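Local coordinates for SusD homolog (Bacteroides thetaiotaomicron, PDB 3EHM), which probably binds mucin O-glycans as a SusD-like outer-membrane lipoprotein, serving the use of these host glycans by a gut symbiont, at residues Tyr90-Phe95 with Phe489-Thr494; Ser97-Pro102 with Ile131-Ala136; Ala274-Tyr279 with Ala290-Gly295. All coordinates share one frame; numbering follows the deposited sequence.

Contact 1. Residues Tyr90-Phe95 with Phe489-Thr494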
loop_
_atom_site.group_PDB
_atom_site.type_symbol
_atom_site.label_atom_id
_atom_site.label_comp_id
_atom_site.label_asym_id
_atom_site.label_seq_id
_atom_site.Cartn_x
_atom_site.Cartn_y
_atom_site.Cartn_z
ATOM N N TYR A 90 -8.079 -13.760 -9.478
ATOM C CA TYR A 90 -7.514 -12.620 -10.190
ATOM C C TYR A 90 -6.515 -11.912 -9.272
ATOM O O TYR A 90 -5.425 -11.534 -9.700
ATOM C CB TYR A 90 -8.651 -11.680 -10.598
ATOM C CG TYR A 90 -8.272 -10.516 -11.490
ATOM C CD1 TYR A 90 -7.339 -10.660 -12.518
ATOM C CD2 TYR A 90 -8.917 -9.288 -11.355
ATOM C CE1 TYR A 90 -7.062 -9.603 -13.396
ATOM C CE2 TYR A 90 -8.656 -8.233 -12.223
ATOM C CZ TYR A 90 -7.730 -8.393 -13.242
ATOM O OH TYR A 90 -7.500 -7.344 -14.108
ATOM N N ALA A 91 -6.890 -11.762 -8.002
ATOM C CA ALA A 91 -6.039 -11.112 -7.012
ATOM C C ALA A 91 -4.761 -11.916 -6.777
ATOM O O ALA A 91 -3.676 -11.351 -6.658
ATOM C CB ALA A 91 -6.799 -10.946 -5.701
ATOM N N TYR A 92 -4.895 -13.235 -6.705
ATOM C CA TYR A 92 -3.732 -14.089 -6.498
ATOM C C TYR A 92 -2.760 -13.883 -7.660
ATOM O O TYR A 92 -1.545 -13.886 -7.474
ATOM C CB TYR A 92 -4.148 -15.560 -6.430
ATOM C CG TYR A 92 -3.049 -16.485 -5.949
ATOM C CD1 TYR A 92 -2.697 -16.540 -4.603
ATOM C CD2 TYR A 92 -2.378 -17.319 -6.838
ATOM C CE1 TYR A 92 -1.702 -17.412 -4.152
ATOM C CE2 TYR A 92 -1.382 -18.194 -6.400
ATOM C CZ TYR A 92 -1.051 -18.237 -5.058
ATOM O OH TYR A 92 -0.077 -19.113 -4.619
ATOM N N GLN A 93 -3.297 -13.703 -8.861
ATOM C CA GLN A 93 -2.444 -13.488 -10.024
ATOM C C GLN A 93 -1.727 -12.140 -9.923
ATOM O O GLN A 93 -0.513 -12.049 -10.119
ATOM C CB GLN A 93 -3.268 -13.513 -11.317
ATOM C CG GLN A 93 -4.048 -14.800 -11.563
ATOM C CD GLN A 93 -4.866 -14.745 -12.847
ATOM O OE1 GLN A 93 -5.414 -13.701 -13.208
ATOM N NE2 GLN A 93 -4.961 -15.876 -13.532
ATOM N N ASN A 94 -2.489 -11.094 -9.614
ATOM C CA ASN A 94 -1.942 -9.745 -9.529
ATOM C C ASN A 94 -1.006 -9.492 -8.354
ATOM O O ASN A 94 -0.152 -8.607 -8.422
ATOM C CB ASN A 94 -3.083 -8.719 -9.524
ATOM C CG ASN A 94 -3.892 -8.745 -10.810
ATOM O OD1 ASN A 94 -3.342 -8.922 -11.902
ATOM N ND2 ASN A 94 -5.200 -8.557 -10.691
ATOM N N PHE A 95 -1.158 -10.259 -7.279
ATOM C CA PHE A 95 -0.302 -10.086 -6.110
ATOM C C PHE A 95 0.825 -11.111 -6.012
ATOM O O PHE A 95 1.866 -10.824 -5.424
ATOM C CB PHE A 95 -1.129 -10.155 -4.815
ATOM C CG PHE A 95 -1.860 -8.883 -4.477
ATOM C CD1 PHE A 95 -3.252 -8.865 -4.398
ATOM C CD2 PHE A 95 -1.159 -7.710 -4.209
ATOM C CE1 PHE A 95 -3.936 -7.696 -4.054
ATOM C CE2 PHE A 95 -1.834 -6.533 -3.863
ATOM C CZ PHE A 95 -3.226 -6.527 -3.786
ATOM N N PHE A 489 -7.840 -10.599 2.140
ATOM C CA PHE A 489 -8.539 -11.154 0.990
ATOM C C PHE A 489 -8.563 -12.644 1.322
ATOM O O PHE A 489 -7.737 -13.108 2.107
ATOM C CB PHE A 489 -7.730 -10.963 -0.304
ATOM C CG PHE A 489 -8.122 -9.755 -1.113
ATOM C CD1 PHE A 489 -9.119 -8.888 -0.676
ATOM C CD2 PHE A 489 -7.482 -9.485 -2.323
ATOM C CE1 PHE A 489 -9.472 -7.766 -1.432
ATOM C CE2 PHE A 489 -7.830 -8.366 -3.083
ATOM C CZ PHE A 489 -8.829 -7.507 -2.634
ATOM N N ARG A 490 -9.500 -13.394 0.751
ATOM C CA ARG A 490 -9.533 -14.831 0.997
ATOM C C ARG A 490 -9.115 -15.486 -0.313
ATOM O O ARG A 490 -9.272 -14.893 -1.380
ATOM C CB ARG A 490 -10.940 -15.311 1.380
ATOM C CG ARG A 490 -11.930 -15.331 0.221
ATOM C CD ARG A 490 -13.166 -16.165 0.532
ATOM N NE ARG A 490 -14.076 -16.192 -0.610
ATOM C CZ ARG A 490 -15.071 -17.058 -0.760
ATOM N NH1 ARG A 490 -15.299 -17.982 0.165
ATOM N NH2 ARG A 490 -15.832 -17.009 -1.848
ATOM N N PHE A 491 -8.567 -16.691 -0.238
ATOM C CA PHE A 491 -8.172 -17.395 -1.450
ATOM C C PHE A 491 -9.437 -17.876 -2.143
ATOM O O PHE A 491 -10.491 -18.001 -1.512
ATOM C CB PHE A 491 -7.284 -18.592 -1.110
ATOM C CG PHE A 491 -5.936 -18.208 -0.583
ATOM C CD1 PHE A 491 -4.949 -17.741 -1.441
ATOM C CD2 PHE A 491 -5.664 -18.268 0.779
ATOM C CE1 PHE A 491 -3.709 -17.337 -0.950
ATOM C CE2 PHE A 491 -4.426 -17.868 1.279
ATOM C CZ PHE A 491 -3.450 -17.400 0.413
ATOM N N ALA A 492 -9.334 -18.125 -3.442
ATOM C CA ALA A 492 -10.465 -18.617 -4.216
ATOM C C ALA A 492 -10.714 -20.061 -3.782
ATOM O O ALA A 492 -9.817 -20.899 -3.860
ATOM C CB ALA A 492 -10.136 -18.557 -5.707
ATOM N N PRO A 493 -11.931 -20.366 -3.298
ATOM C CA PRO A 493 -12.261 -21.723 -2.855
ATOM C C PRO A 493 -11.837 -22.824 -3.831
ATOM O O PRO A 493 -11.273 -23.839 -3.421
ATOM C CB PRO A 493 -13.776 -21.659 -2.670
ATOM C CG PRO A 493 -13.976 -20.263 -2.178
ATOM C CD PRO A 493 -13.078 -19.460 -3.107
ATOM N N THR A 494 -12.092 -22.621 -5.121
ATOM C CA THR A 494 -11.739 -23.626 -6.115
ATOM C C THR A 494 -10.242 -23.871 -6.227
ATOM O O THR A 494 -9.828 -24.911 -6.727
ATOM C CB THR A 494 -12.270 -23.268 -7.517
ATOM O OG1 THR A 494 -11.597 -22.103 -8.004
ATOM C CG2 THR A 494 -13.771 -23.016 -7.471
#

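Contact 2. Residues Ser97-Pro102 with Ile131-Ala136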
loop_
_atom_site.group_PDB
_atom_site.type_symbol
_atom_site.label_atom_id
_atom_site.label_comp_id
_atom_site.label_asym_id
_atom_site.label_seq_id
_atom_site.Cartn_x
_atom_site.Cartn_y
_atom_site.Cartn_z
ATOM N N SER A 97 1.207 -14.738 -8.415
ATOM C CA SER A 97 1.583 -15.549 -9.568
ATOM C C SER A 97 2.107 -14.875 -10.832
ATOM O O SER A 97 2.966 -15.447 -11.504
ATOM C CB SER A 97 0.437 -16.506 -9.930
ATOM O OG SER A 97 -0.699 -15.817 -10.419
ATOM N N GLN A 98 1.620 -13.684 -11.177
ATOM C CA GLN A 98 2.113 -13.033 -12.394
ATOM C C GLN A 98 3.613 -12.765 -12.311
ATOM O O GLN A 98 4.350 -13.034 -13.261
ATOM C CB GLN A 98 1.368 -11.718 -12.672
ATOM C CG GLN A 98 -0.069 -11.895 -13.185
ATOM C CD GLN A 98 -0.171 -12.524 -14.581
ATOM O OE1 GLN A 98 -1.270 -12.824 -15.056
ATOM N NE2 GLN A 98 0.966 -12.715 -15.240
ATOM N N ILE A 99 4.074 -12.253 -11.173
ATOM C CA ILE A 99 5.494 -11.969 -11.017
ATOM C C ILE A 99 6.308 -13.250 -10.766
ATOM O O ILE A 99 7.511 -13.292 -11.024
ATOM C CB ILE A 99 5.726 -10.937 -9.881
ATOM C CG1 ILE A 99 7.135 -10.353 -9.997
ATOM C CG2 ILE A 99 5.524 -11.585 -8.520
ATOM C CD1 ILE A 99 7.387 -9.180 -9.071
ATOM N N PHE A 100 5.648 -14.300 -10.281
ATOM C CA PHE A 100 6.326 -15.576 -10.029
ATOM C C PHE A 100 6.936 -16.126 -11.314
ATOM O O PHE A 100 8.060 -16.623 -11.313
ATOM C CB PHE A 100 5.350 -16.625 -9.489
ATOM C CG PHE A 100 5.974 -17.985 -9.293
ATOM C CD1 PHE A 100 6.695 -18.275 -8.140
ATOM C CD2 PHE A 100 5.864 -18.966 -10.276
ATOM C CE1 PHE A 100 7.306 -19.523 -7.965
ATOM C CE2 PHE A 100 6.472 -20.217 -10.114
ATOM C CZ PHE A 100 7.192 -20.492 -8.954
ATOM N N LEU A 101 6.175 -16.036 -12.403
ATOM C CA LEU A 101 6.611 -16.540 -13.702
ATOM C C LEU A 101 7.997 -16.069 -14.131
ATOM O O LEU A 101 8.923 -16.875 -14.233
ATOM C CB LEU A 101 5.588 -16.175 -14.788
ATOM C CG LEU A 101 4.398 -17.117 -15.004
ATOM C CD1 LEU A 101 4.916 -18.464 -15.497
ATOM C CD2 LEU A 101 3.609 -17.283 -13.722
ATOM N N PRO A 102 8.158 -14.761 -14.397
ATOM C CA PRO A 102 9.479 -14.287 -14.813
ATOM C C PRO A 102 10.560 -14.465 -13.742
ATOM O O PRO A 102 11.729 -14.703 -14.067
ATOM C CB PRO A 102 9.221 -12.822 -15.165
ATOM C CG PRO A 102 8.113 -12.443 -14.240
ATOM C CD PRO A 102 7.199 -13.642 -14.313
ATOM N N ILE A 131 9.387 -7.324 -2.700
ATOM C CA ILE A 131 8.551 -6.141 -2.509
ATOM C C ILE A 131 7.138 -6.520 -2.944
ATOM O O ILE A 131 6.152 -6.133 -2.319
ATOM C CB ILE A 131 9.011 -4.957 -3.370
ATOM C CG1 ILE A 131 10.391 -4.487 -2.920
ATOM C CG2 ILE A 131 8.007 -3.807 -3.244
ATOM C CD1 ILE A 131 10.979 -3.419 -3.818
ATOM N N ALA A 132 7.049 -7.292 -4.020
ATOM C CA ALA A 132 5.754 -7.722 -4.533
ATOM C C ALA A 132 5.087 -8.732 -3.602
ATOM O O ALA A 132 3.899 -8.616 -3.297
ATOM C CB ALA A 132 5.919 -8.324 -5.922
ATOM N N TRP A 133 5.848 -9.717 -3.137
ATOM C CA TRP A 133 5.273 -10.731 -2.263
ATOM C C TRP A 133 5.010 -10.254 -0.844
ATOM O O TRP A 133 4.310 -10.925 -0.087
ATOM C CB TRP A 133 6.131 -11.995 -2.277
ATOM C CG TRP A 133 6.041 -12.719 -3.590
ATOM C CD1 TRP A 133 5.292 -12.356 -4.681
ATOM C CD2 TRP A 133 6.705 -13.935 -3.950
ATOM N NE1 TRP A 133 5.449 -13.273 -5.691
ATOM C CE2 TRP A 133 6.311 -14.252 -5.271
ATOM C CE3 TRP A 133 7.593 -14.789 -3.283
ATOM C CZ2 TRP A 133 6.777 -15.390 -5.940
ATOM C CZ3 TRP A 133 8.056 -15.921 -3.948
ATOM C CH2 TRP A 133 7.646 -16.209 -5.263
ATOM N N LEU A 134 5.566 -9.100 -0.482
ATOM C CA LEU A 134 5.299 -8.530 0.831
ATOM C C LEU A 134 3.829 -8.110 0.758
ATOM O O LEU A 134 3.080 -8.245 1.723
ATOM C CB LEU A 134 6.184 -7.309 1.099
ATOM C CG LEU A 134 5.840 -6.512 2.367
ATOM C CD1 LEU A 134 5.844 -7.435 3.584
ATOM C CD2 LEU A 134 6.849 -5.384 2.555
ATOM N N ARG A 135 3.423 -7.606 -0.406
ATOM C CA ARG A 135 2.037 -7.206 -0.623
ATOM C C ARG A 135 1.161 -8.458 -0.591
ATOM O O ARG A 135 0.087 -8.466 0.011
ATOM C CB ARG A 135 1.880 -6.523 -1.989
ATOM C CG ARG A 135 2.446 -5.110 -2.063
ATOM C CD ARG A 135 2.810 -4.743 -3.497
ATOM N NE ARG A 135 1.668 -4.717 -4.412
ATOM C CZ ARG A 135 0.799 -3.715 -4.502
ATOM N NH1 ARG A 135 0.930 -2.646 -3.724
ATOM N NH2 ARG A 135 -0.183 -3.767 -5.392
ATOM N N ALA A 136 1.632 -9.513 -1.249
ATOM C CA ALA A 136 0.894 -10.774 -1.314
ATOM C C ALA A 136 0.574 -11.320 0.074
ATOM O O ALA A 136 -0.582 -11.615 0.384
ATOM C CB ALA A 136 1.690 -11.805 -2.110
#

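Contact 3. Residues Ala274-Tyr279 with Ala290-Gly295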
loop_
_atom_site.group_PDB
_atom_site.type_symbol
_atom_site.label_atom_id
_atom_site.label_comp_id
_atom_site.label_asym_id
_atom_site.label_seq_id
_atom_site.Cartn_x
_atom_site.Cartn_y
_atom_site.Cartn_z
ATOM N N ALA A 274 -13.491 9.617 0.810
ATOM C CA ALA A 274 -13.961 10.440 1.924
ATOM C C ALA A 274 -12.962 10.549 3.064
ATOM O O ALA A 274 -12.746 11.629 3.610
ATOM C CB ALA A 274 -15.282 9.896 2.449
ATOM N N THR A 275 -12.343 9.432 3.423
ATOM C CA THR A 275 -11.381 9.441 4.513
ATOM C C THR A 275 -10.208 10.388 4.266
ATOM O O THR A 275 -9.931 11.268 5.079
ATOM C CB THR A 275 -10.828 8.031 4.778
ATOM O OG1 THR A 275 -11.917 7.141 5.057
ATOM C CG2 THR A 275 -9.876 8.054 5.974
ATOM N N ILE A 276 -9.516 10.223 3.144
ATOM C CA ILE A 276 -8.383 11.090 2.885
ATOM C C ILE A 276 -8.837 12.545 2.735
ATOM O O ILE A 276 -8.135 13.463 3.146
ATOM C CB ILE A 276 -7.574 10.612 1.648
ATOM C CG1 ILE A 276 -6.234 11.353 1.598
ATOM C CG2 ILE A 276 -8.373 10.814 0.366
ATOM C CD1 ILE A 276 -5.280 10.815 0.544
ATOM N N TRP A 277 -10.019 12.759 2.167
ATOM C CA TRP A 277 -10.518 14.121 2.024
ATOM C C TRP A 277 -10.719 14.736 3.405
ATOM O O TRP A 277 -10.351 15.881 3.639
ATOM C CB TRP A 277 -11.854 14.157 1.284
ATOM C CG TRP A 277 -12.544 15.488 1.447
ATOM C CD1 TRP A 277 -12.261 16.647 0.783
ATOM C CD2 TRP A 277 -13.567 15.811 2.400
ATOM N NE1 TRP A 277 -13.043 17.673 1.265
ATOM C CE2 TRP A 277 -13.853 17.188 2.258
ATOM C CE3 TRP A 277 -14.266 15.070 3.363
ATOM C CZ2 TRP A 277 -14.812 17.841 3.042
ATOM C CZ3 TRP A 277 -15.221 15.720 4.146
ATOM C CH2 TRP A 277 -15.483 17.093 3.979
ATOM N N GLY A 278 -11.322 13.965 4.307
ATOM C CA GLY A 278 -11.577 14.446 5.654
ATOM C C GLY A 278 -10.335 14.957 6.352
ATOM O O GLY A 278 -10.361 16.016 6.991
ATOM N N TYR A 279 -9.244 14.202 6.248
ATOM C CA TYR A 279 -7.990 14.613 6.868
ATOM C C TYR A 279 -7.384 15.823 6.160
ATOM O O TYR A 279 -7.016 16.801 6.803
ATOM C CB TYR A 279 -6.988 13.450 6.868
ATOM C CG TYR A 279 -7.306 12.381 7.894
ATOM C CD1 TYR A 279 -7.084 12.606 9.251
ATOM C CD2 TYR A 279 -7.882 11.168 7.515
ATOM C CE1 TYR A 279 -7.427 11.657 10.209
ATOM C CE2 TYR A 279 -8.233 10.207 8.467
ATOM C CZ TYR A 279 -8.006 10.462 9.814
ATOM O OH TYR A 279 -8.380 9.533 10.769
ATOM N N ALA A 290 -2.694 19.038 -4.469
ATOM C CA ALA A 290 -1.662 18.306 -5.191
ATOM C C ALA A 290 -2.152 16.916 -5.585
ATOM O O ALA A 290 -1.778 16.395 -6.634
ATOM C CB ALA A 290 -0.409 18.188 -4.338
ATOM N N TYR A 291 -2.990 16.321 -4.743
ATOM C CA TYR A 291 -3.499 14.974 -5.003
ATOM C C TYR A 291 -4.773 14.904 -5.837
ATOM O O TYR A 291 -4.930 13.999 -6.656
ATOM C CB TYR A 291 -3.795 14.227 -3.693
ATOM C CG TYR A 291 -2.621 13.928 -2.776
ATOM C CD1 TYR A 291 -1.307 14.002 -3.229
ATOM C CD2 TYR A 291 -2.841 13.519 -1.460
ATOM C CE1 TYR A 291 -0.235 13.674 -2.387
ATOM C CE2 TYR A 291 -1.781 13.186 -0.615
ATOM C CZ TYR A 291 -0.484 13.266 -1.085
ATOM O OH TYR A 291 0.565 12.933 -0.255
ATOM N N PHE A 292 -5.687 15.843 -5.627
ATOM C CA PHE A 292 -6.959 15.782 -6.332
ATOM C C PHE A 292 -7.437 17.042 -7.037
ATOM O O PHE A 292 -7.020 18.156 -6.721
ATOM C CB PHE A 292 -8.055 15.335 -5.362
ATOM C CG PHE A 292 -7.703 14.114 -4.559
ATOM C CD1 PHE A 292 -7.148 14.240 -3.288
ATOM C CD2 PHE A 292 -7.934 12.838 -5.068
ATOM C CE1 PHE A 292 -6.830 13.113 -2.535
ATOM C CE2 PHE A 292 -7.617 11.707 -4.323
ATOM C CZ PHE A 292 -7.065 11.845 -3.053
ATOM N N THR A 293 -8.340 16.836 -7.990
ATOM C CA THR A 293 -8.939 17.921 -8.757
ATOM C C THR A 293 -10.207 18.363 -8.031
ATOM O O THR A 293 -10.707 17.657 -7.152
ATOM C CB THR A 293 -9.368 17.436 -10.150
ATOM O OG1 THR A 293 -10.427 16.475 -10.010
ATOM C CG2 THR A 293 -8.197 16.788 -10.876
ATOM N N GLU A 294 -10.720 19.537 -8.378
ATOM C CA GLU A 294 -11.962 19.987 -7.774
ATOM C C GLU A 294 -13.038 19.358 -8.641
ATOM O O GLU A 294 -12.875 19.257 -9.856
ATOM C CB GLU A 294 -12.097 21.509 -7.827
ATOM C CG GLU A 294 -11.111 22.259 -6.951
ATOM C CD GLU A 294 -11.401 23.746 -6.912
ATOM O OE1 GLU A 294 -12.346 24.156 -6.200
ATOM O OE2 GLU A 294 -10.692 24.506 -7.605
ATOM N N GLY A 295 -14.122 18.911 -8.023
ATOM C CA GLY A 295 -15.190 18.313 -8.796
ATOM C C GLY A 295 -16.246 19.363 -9.076
ATOM O O GLY A 295 -16.091 20.523 -8.694
#

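Contact 1. Residues Tyr90-Phe95 with Phe489-Thr494
The CA atoms of Ala91 and Phe489 are 8.4 Å apart and those of Tyr92 and Phe491 7.5 Å, so the irregular chain 489-494 meets one flank of the helix through side chains and no hydrogen bond crosses. In this SusD-like, largely helical fold, the contact sets a loop near the C-terminal end of the sequence against helix 85-110. Ala91 makes room for a ring: its CB meets the Phe489 ring at CD2 (3.7 Å) and CE2 (3.8 Å), and the small methyl lets the ring come close to the helix. The same CE2 faces the rim of the Phe95 ring near its plane, 4.1 Å from Phe95 CE1, and the two side chains run at about a right angle; Phe489 thus lies against two residues one turn apart on the helix. Val139 and Phe140 of helix 116-140 continue this apolar surface: Phe489 is joined to Val139 by backbone hydrogen bonding, and Phe491 stacks on the Phe140 ring. Phenylalanine suits the two loop positions because neither buried ring has a polar group to satisfy. Tyr92 has CG anti to its own N (chi1 -169°), which carries the ring out from the helix toward the loop; there Tyr92 CE1 lies at the rim of the Phe491 ring, near its plane, 3.8 Å from Phe491 CE1.

Contact 2. Residues Ser97-Pro102 with Ile131-Ala136
The indole nitrogen NE1 of Trp133 donates a hydrogen bond to the backbone O of Tyr96, just ahead of 97-102, while the CG2 methyl of Ile99 presses against the same nitrogen at 3.3 Å from NE1. The helix is kinked here: the N-H of Ile99 makes no bond to the preceding turn, and Phe100 N is bonded weakly to Ser97 O (3.2 Å); this irregularity probably makes the Tyr96 carbonyl easier for the indole to reach. The other break is at Pro102, whose ring nitrogen has no hydrogen to give. Tryptophan suits the buried place, since it offers a large apolar surface and one N-H, and that N-H is satisfied. Its ring also stacks on Tyr96. The helices 85-110 and 116-140 follow each other in the chain and pack as an antiparallel hairpin, in keeping with the tetratricopeptide-like helical architecture of SusD proteins; over these segments the axes are 10.4 Å apart and their directions 151° from each other. Ile99 fills the space between them with both branches. Its CG1 stands anti to the backbone N (chi1 -164°) and carries CD1 out to Ala132 CB, at 3.6 Å, where the short alanine leaves room for the methyl; CG2 is the branch that lies at the pyrrole part of the indole. Phe100 meets the benzo part of the indole. The two rings meet rim to rim rather than in a stack, each near the plane of the other, with Phe100 CD1 3.6 Å from Trp133 CZ2 and 3.7 Å from Trp133 CH2. The loop residue Ala148 touches both aromatic side chains.

Contact 3. Residues Ala274-Tyr279 with Ala290-Gly295
Ile276 reaches two aromatic rings with its two branches. The CG2 methyl touches Phe292 CZ at 3.8 Å, and CD1 lies 4.1 Å from both CE1 and CZ of Phe292, so both methyl groups meet the CE1-CZ bond of the ring. This apolar contact joins two short helices that follow each other in the SusD-like fold, 274-282 and 287-291, the second at its C-terminal end. With CG1 anti to the backbone N (chi1 -167°) and CD1 anti in its turn along the chain, the long branch is extended and CD1 also comes within 4.2 Å of Tyr291 CD2. An alanine here would lose both methyl-bearing branches and is likely to leave a gap beside the tip of Phe292, with that ring less firmly fixed. The next shell sets the aromatic pair. Phe292 is the first residue to leave the helix, and its extended backbone (phi -130°, psi 160°) leads the chain away toward strand 295-297 while the ring turns back to Ile276. Tyr446 meets the rings of both Tyr291 and Phe292, and Tyr442 of helix 429-445 touches Ile276. Tyrosine suits the helix end because the ring of Tyr291 packs against Ile276 and Leu280 while its OH is hydrogen-bonded to the backbone O of Leu443.

In the fold
Contacts 1 and 2 are neighbours, with centres 12 Å apart, and both use helix 85-110. A wider, pi-type turn at 93-95 leads from one to the other, and Ser97 N probably bonds to Tyr92 O at 3.0 Å. Contact 2 pairs this helix with the next one, 116-140, whereas contact 1 brings in a loop nearly 400 residues later, and contacts 2 and 3 are nested inside that span. Helix 85-110 thus binds both its successor and a late part of the chain. Contact 3 ties a local helix pair, 274-282 and 287-291, about 30 Å from contact 1 and 31 Å from contact 2, centre to centre, and across the chain's centre from contact 2.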